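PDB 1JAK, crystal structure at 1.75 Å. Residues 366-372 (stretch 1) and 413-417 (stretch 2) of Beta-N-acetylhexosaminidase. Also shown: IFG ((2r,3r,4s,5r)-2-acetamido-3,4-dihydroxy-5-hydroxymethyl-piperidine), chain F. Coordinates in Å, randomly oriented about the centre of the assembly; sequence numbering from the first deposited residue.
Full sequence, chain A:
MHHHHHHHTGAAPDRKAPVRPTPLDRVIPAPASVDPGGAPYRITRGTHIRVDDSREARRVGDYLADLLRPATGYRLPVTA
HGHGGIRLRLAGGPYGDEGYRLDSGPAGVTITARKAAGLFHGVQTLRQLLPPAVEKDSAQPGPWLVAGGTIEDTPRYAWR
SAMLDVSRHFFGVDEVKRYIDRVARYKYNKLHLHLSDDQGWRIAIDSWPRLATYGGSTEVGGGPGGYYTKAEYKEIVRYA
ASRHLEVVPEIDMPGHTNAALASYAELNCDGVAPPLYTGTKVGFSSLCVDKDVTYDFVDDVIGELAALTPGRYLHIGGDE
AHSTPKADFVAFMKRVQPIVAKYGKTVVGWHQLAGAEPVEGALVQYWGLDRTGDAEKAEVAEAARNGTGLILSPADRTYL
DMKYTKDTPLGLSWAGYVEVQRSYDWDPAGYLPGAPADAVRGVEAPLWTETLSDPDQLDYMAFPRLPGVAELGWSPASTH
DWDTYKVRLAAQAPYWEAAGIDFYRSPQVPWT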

ATOM      1  N   TYR A 366       1.292  -1.827 -14.296  1.00  6.50           N
ATOM      2  CA  TYR A 366       0.222  -2.233 -15.198  1.00  7.76           C
ATOM      3  C   TYR A 366      -1.159  -2.148 -14.561  1.00  7.87           C
ATOM      4  O   TYR A 366      -1.448  -2.851 -13.586  1.00  7.26           O
ATOM      5  CB  TYR A 366       0.458  -3.669 -15.661  1.00  8.21           C
ATOM      6  CG  TYR A 366      -0.552  -4.139 -16.672  1.00  9.64           C
ATOM      7  CD1 TYR A 366      -0.490  -3.705 -17.996  1.00  9.85           C
ATOM      8  CD2 TYR A 366      -1.584  -5.000 -16.305  1.00  8.49           C
ATOM      9  CE1 TYR A 366      -1.430  -4.120 -18.931  1.00  9.91           C
ATOM     10  CE2 TYR A 366      -2.533  -5.423 -17.233  1.00 10.20           C
ATOM     11  CZ  TYR A 366      -2.447  -4.977 -18.545  1.00  9.36           C
ATOM     12  OH  TYR A 366      -3.375  -5.391 -19.471  1.00  9.60           O
ATOM     13  N   TRP A 367      -2.015  -1.298 -15.121  1.00  6.82           N
ATOM     14  CA  TRP A 367      -3.366  -1.146 -14.602  1.00  6.64           C
ATOM     15  C   TRP A 367      -4.417  -1.529 -15.647  1.00  7.94           C
ATOM     16  O   TRP A 367      -5.558  -1.056 -15.607  1.00  6.88           O
ATOM     17  CB  TRP A 367      -3.595   0.289 -14.101  1.00  6.15           C
ATOM     18  CG  TRP A 367      -3.382   1.379 -15.118  1.00  6.24           C
ATOM     19  CD1 TRP A 367      -2.195   1.780 -15.665  1.00  5.78           C
ATOM     20  CD2 TRP A 367      -4.387   2.239 -15.668  1.00  5.99           C
ATOM     21  NE1 TRP A 367      -2.400   2.842 -16.520  1.00  6.27           N
ATOM     22  CE2 TRP A 367      -3.737   3.142 -16.539  1.00  5.67           C
ATOM     23  CE3 TRP A 367      -5.775   2.338 -15.506  1.00  6.38           C
ATOM     24  CZ2 TRP A 367      -4.428   4.135 -17.249  1.00  6.50           C
ATOM     25  CZ3 TRP A 367      -6.465   3.327 -16.210  1.00  8.83           C
ATOM     26  CH2 TRP A 367      -5.787   4.211 -17.072  1.00  7.80           C
ATOM     27  N   GLY A 368      -4.019  -2.402 -16.572  1.00  8.67           N
ATOM     28  CA  GLY A 368      -4.921  -2.871 -17.610  1.00  8.24           C
ATOM     29  C   GLY A 368      -5.994  -3.801 -17.071  1.00  9.17           C
ATOM     30  O   GLY A 368      -6.058  -4.059 -15.866  1.00  9.01           O
ATOM     31  N   LEU A 369      -6.834  -4.315 -17.965  1.00  7.68           N
ATOM     32  CA  LEU A 369      -7.940  -5.192 -17.581  1.00  7.41           C
ATOM     33  C   LEU A 369      -7.967  -6.458 -18.437  1.00  7.84           C
ATOM     34  O   LEU A 369      -7.199  -6.582 -19.388  1.00  8.40           O
ATOM     35  CB  LEU A 369      -9.273  -4.449 -17.761  1.00  8.21           C
ATOM     36  CG  LEU A 369      -9.536  -3.125 -17.028  1.00  7.83           C
ATOM     37  CD1 LEU A 369      -8.611  -2.029 -17.533  1.00  9.01           C
ATOM     38  CD2 LEU A 369     -10.984  -2.713 -17.260  1.00 10.15           C
ATOM     39  N   ASP A 370      -8.855  -7.392 -18.100  1.00  8.70           N
ATOM     40  CA  ASP A 370      -8.984  -8.631 -18.872  1.00  9.51           C
ATOM     41  C   ASP A 370      -9.245  -8.281 -20.336  1.00  9.96           C
ATOM     42  O   ASP A 370      -8.683  -8.892 -21.249  1.00 10.13           O
ATOM     43  CB  ASP A 370     -10.177  -9.460 -18.381  1.00 10.41           C
ATOM     44  CG  ASP A 370      -9.853 -10.332 -17.182  1.00 11.37           C
ATOM     45  OD1 ASP A 370      -8.764 -10.187 -16.592  1.00 11.69           O
ATOM     46  OD2 ASP A 370     -10.711 -11.171 -16.832  1.00 13.05           O
ATOM     47  N   ARG A 371     -10.108  -7.292 -20.540  1.00  9.87           N
ATOM     48  CA  ARG A 371     -10.522  -6.857 -21.875  1.00 10.38           C
ATOM     49  C   ARG A 371      -9.536  -5.990 -22.658  1.00 10.45           C
ATOM     50  O   ARG A 371      -9.771  -5.698 -23.831  1.00 10.31           O
ATOM     51  CB  ARG A 371     -11.847  -6.103 -21.766  1.00 10.30           C
ATOM     52  CG  ARG A 371     -11.685  -4.702 -21.192  1.00  9.67           C
ATOM     53  CD  ARG A 371     -12.997  -4.155 -20.673  1.00 10.19           C
ATOM     54  NE  ARG A 371     -12.879  -2.751 -20.290  1.00  9.65           N
ATOM     55  CZ  ARG A 371     -13.755  -2.112 -19.522  1.00 10.59           C
ATOM     56  NH1 ARG A 371     -14.814  -2.756 -19.045  1.00 10.64           N
ATOM     57  NH2 ARG A 371     -13.580  -0.825 -19.244  1.00  9.30           N
ATOM     58  N   THR A 372      -8.454  -5.566 -22.019  1.00  9.30           N
ATOM     59  CA  THR A 372      -7.471  -4.724 -22.689  1.00  9.70           C
ATOM     60  C   THR A 372      -7.004  -5.382 -23.989  1.00 10.64           C
ATOM     61  O   THR A 372      -6.795  -6.594 -24.038  1.00 11.02           O
ATOM     62  CB  THR A 372      -6.273  -4.451 -21.757  1.00  8.94           C
ATOM     63  OG1 THR A 372      -6.723  -3.659 -20.647  1.00  8.45           O
ATOM     64  CG2 THR A 372      -5.160  -3.712 -22.490  1.00  8.84           C
ATOM     65  N   SER A 413     -17.387   2.741 -11.796  1.00  6.82           N
ATOM     66  CA  SER A 413     -17.776   1.523 -12.500  1.00  7.33           C
ATOM     67  C   SER A 413     -17.246   1.381 -13.926  1.00  8.16           C
ATOM     68  O   SER A 413     -17.645   0.464 -14.644  1.00  9.26           O
ATOM     69  CB  SER A 413     -19.305   1.441 -12.536  1.00  7.94           C
ATOM     70  OG  SER A 413     -19.846   2.563 -13.220  1.00  9.21           O
ATOM     71  N   TRP A 414     -16.343   2.264 -14.337  1.00  7.07           N
ATOM     72  CA  TRP A 414     -15.821   2.214 -15.699  1.00  6.69           C
ATOM     73  C   TRP A 414     -15.081   0.919 -16.037  1.00  6.95           C
ATOM     74  O   TRP A 414     -15.019   0.525 -17.203  1.00  7.32           O
ATOM     75  CB  TRP A 414     -14.908   3.417 -15.968  1.00  7.25           C
ATOM     76  CG  TRP A 414     -13.650   3.423 -15.155  1.00  6.77           C
ATOM     77  CD1 TRP A 414     -13.454   4.028 -13.943  1.00  6.18           C
ATOM     78  CD2 TRP A 414     -12.416   2.779 -15.487  1.00  5.69           C
ATOM     79  NE1 TRP A 414     -12.168   3.799 -13.503  1.00  6.53           N
ATOM     80  CE2 TRP A 414     -11.511   3.034 -14.433  1.00  6.27           C
ATOM     81  CE3 TRP A 414     -11.985   2.007 -16.577  1.00  6.25           C
ATOM     82  CZ2 TRP A 414     -10.199   2.546 -14.434  1.00  4.91           C
ATOM     83  CZ3 TRP A 414     -10.681   1.522 -16.580  1.00  7.18           C
ATOM     84  CH2 TRP A 414      -9.803   1.794 -15.513  1.00  7.27           C
ATOM     85  N   ALA A 415     -14.519   0.261 -15.027  1.00  6.91           N
ATOM     86  CA  ALA A 415     -13.791  -0.987 -15.246  1.00  8.04           C
ATOM     87  C   ALA A 415     -14.682  -2.180 -14.924  1.00  8.44           C
ATOM     88  O   ALA A 415     -14.192  -3.295 -14.701  1.00 10.44           O
ATOM     89  CB  ALA A 415     -12.532  -1.024 -14.372  1.00  9.75           C
ATOM     90  N   GLY A 416     -15.990  -1.945 -14.919  1.00  7.85           N
ATOM     91  CA  GLY A 416     -16.930  -3.002 -14.597  1.00  8.39           C
ATOM     92  C   GLY A 416     -17.014  -3.105 -13.088  1.00  9.05           C
ATOM     93  O   GLY A 416     -16.544  -2.216 -12.383  1.00 10.87           O
ATOM     94  N   TYR A 417     -17.610  -4.183 -12.588  1.00  7.71           N
ATOM     95  CA  TYR A 417     -17.736  -4.375 -11.149  1.00  7.90           C
ATOM     96  C   TYR A 417     -16.682  -5.357 -10.673  1.00  8.05           C
ATOM     97  O   TYR A 417     -16.273  -6.251 -11.411  1.00  9.24           O
ATOM     98  CB  TYR A 417     -19.146  -4.861 -10.815  1.00  8.77           C
ATOM     99  CG  TYR A 417     -20.172  -3.824 -11.187  1.00  9.53           C
ATOM    100  CD1 TYR A 417     -20.141  -2.563 -10.600  1.00 10.44           C
ATOM    101  CD2 TYR A 417     -21.111  -4.063 -12.190  1.00 11.93           C
ATOM    102  CE1 TYR A 417     -21.010  -1.558 -11.001  1.00 12.49           C
ATOM    103  CE2 TYR A 417     -21.992  -3.059 -12.601  1.00 11.73           C
ATOM    104  CZ  TYR A 417     -21.930  -1.808 -12.002  1.00 12.05           C
ATOM    105  OH  TYR A 417     -22.775  -0.796 -12.397  1.00 13.96           O
TER
HETATM  106  N1  IFG F 601      -7.627   6.103 -13.962  1.00  7.82           N
HETATM  107  C2  IFG F 601      -6.725   7.184 -13.488  1.00  7.93           C
HETATM  108  C3  IFG F 601      -6.857   7.560 -11.956  1.00  7.19           C
HETATM  109  C4  IFG F 601      -8.308   7.538 -11.432  1.00  7.77           C
HETATM  110  C5  IFG F 601      -8.936   6.192 -11.799  1.00  7.32           C
HETATM  111  C6  IFG F 601     -10.364   5.979 -11.309  1.00  7.71           C
HETATM  112  C7  IFG F 601      -4.842   5.602 -13.392  1.00  7.39           C
HETATM  113  C8  IFG F 601      -3.422   5.146 -13.609  1.00  6.95           C
HETATM  114  C9  IFG F 601      -8.934   5.929 -13.310  1.00  6.67           C
HETATM  115  N2  IFG F 601      -5.321   6.821 -13.783  1.00  6.65           N
HETATM  116  O7  IFG F 601      -5.591   4.806 -12.844  1.00  6.85           O
HETATM  117  O3  IFG F 601      -6.293   8.847 -11.738  1.00  6.78           O
HETATM  118  O4  IFG F 601      -9.040   8.584 -12.070  1.00  9.48           O
HETATM  119  O6  IFG F 601     -10.684   4.594 -11.230  1.00  6.35           O
HETATM  120  O   HOH W   1     -16.861  -0.879 -18.807  1.00 10.01           O

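Two loops that lack regular secondary structure can still fit together closely when each contains a turn and the side chains between them are of graded size. The contact between residues 366-372 and 413-417 of this hexosaminidase is a compact example. The backbones stay well apart, with the nearest alpha carbons, CA of L369 and CA of A415, separated by 7.6 Å, so the gap must be filled by side chains. The area buried is modest, 223 Å² over both sides.

W414 is the main projection from the second loop and has the largest covered area of any residue here. Its CA-to-CB bond points sideways, but with chi1 in the p well the indole reaches back to the first loop, where its six-membered ring lies against W367 and L369. CH2 of W414 lies 3.7 Å from CZ3 of W367, near the plane of the W367 ring and at its edge; this is an apolar contact made at the edge of the W367 ring. CZ3 of W414 is 4.2 Å from CD1 of L369, a looser approach. L369, its CA-to-CB bond directed toward the second loop, brings both methyls near the indole: CD2 of L369 lies 4.3 Å from CZ3 of W414, and it also reaches CB of A415 at 3.7 Å. The methyl of A415 is met by the branched end of L369.

Farther along, R371 extends across the gap and closes the contact with a polar link. Its NH2 donates a hydrogen bond to the carbonyl O of W414 at 2.8 Å, with an angle of 162° and the acceptor near the guanidinium plane, a favourable arrangement for an N-H donor. Water 1 adds a second route, accepting from NH1 of R371 and donating to O of W414, each at 2.8 Å. The same guanidinium lies near the backbone of the second loop, with NH2 of R371 4.0 Å from CA of A415.

Each loop contains a type I turn. In the type I turn from L369 to T372, N of L369 donates to OG1 of T372 at 2.8 Å, and N of T372 donates to O of L369 at 3.1 Å. A matching type I turn is closed by N of G416 and O of S413 at 2.9 Å; the positive phi of G416 suits glycine.

The paired tryptophans also border the ligand. IFG sets its C8 over one face of W367, 3.6 Å from CE2, while NE1 of W414 donates to O6 of IFG at 2.8 Å.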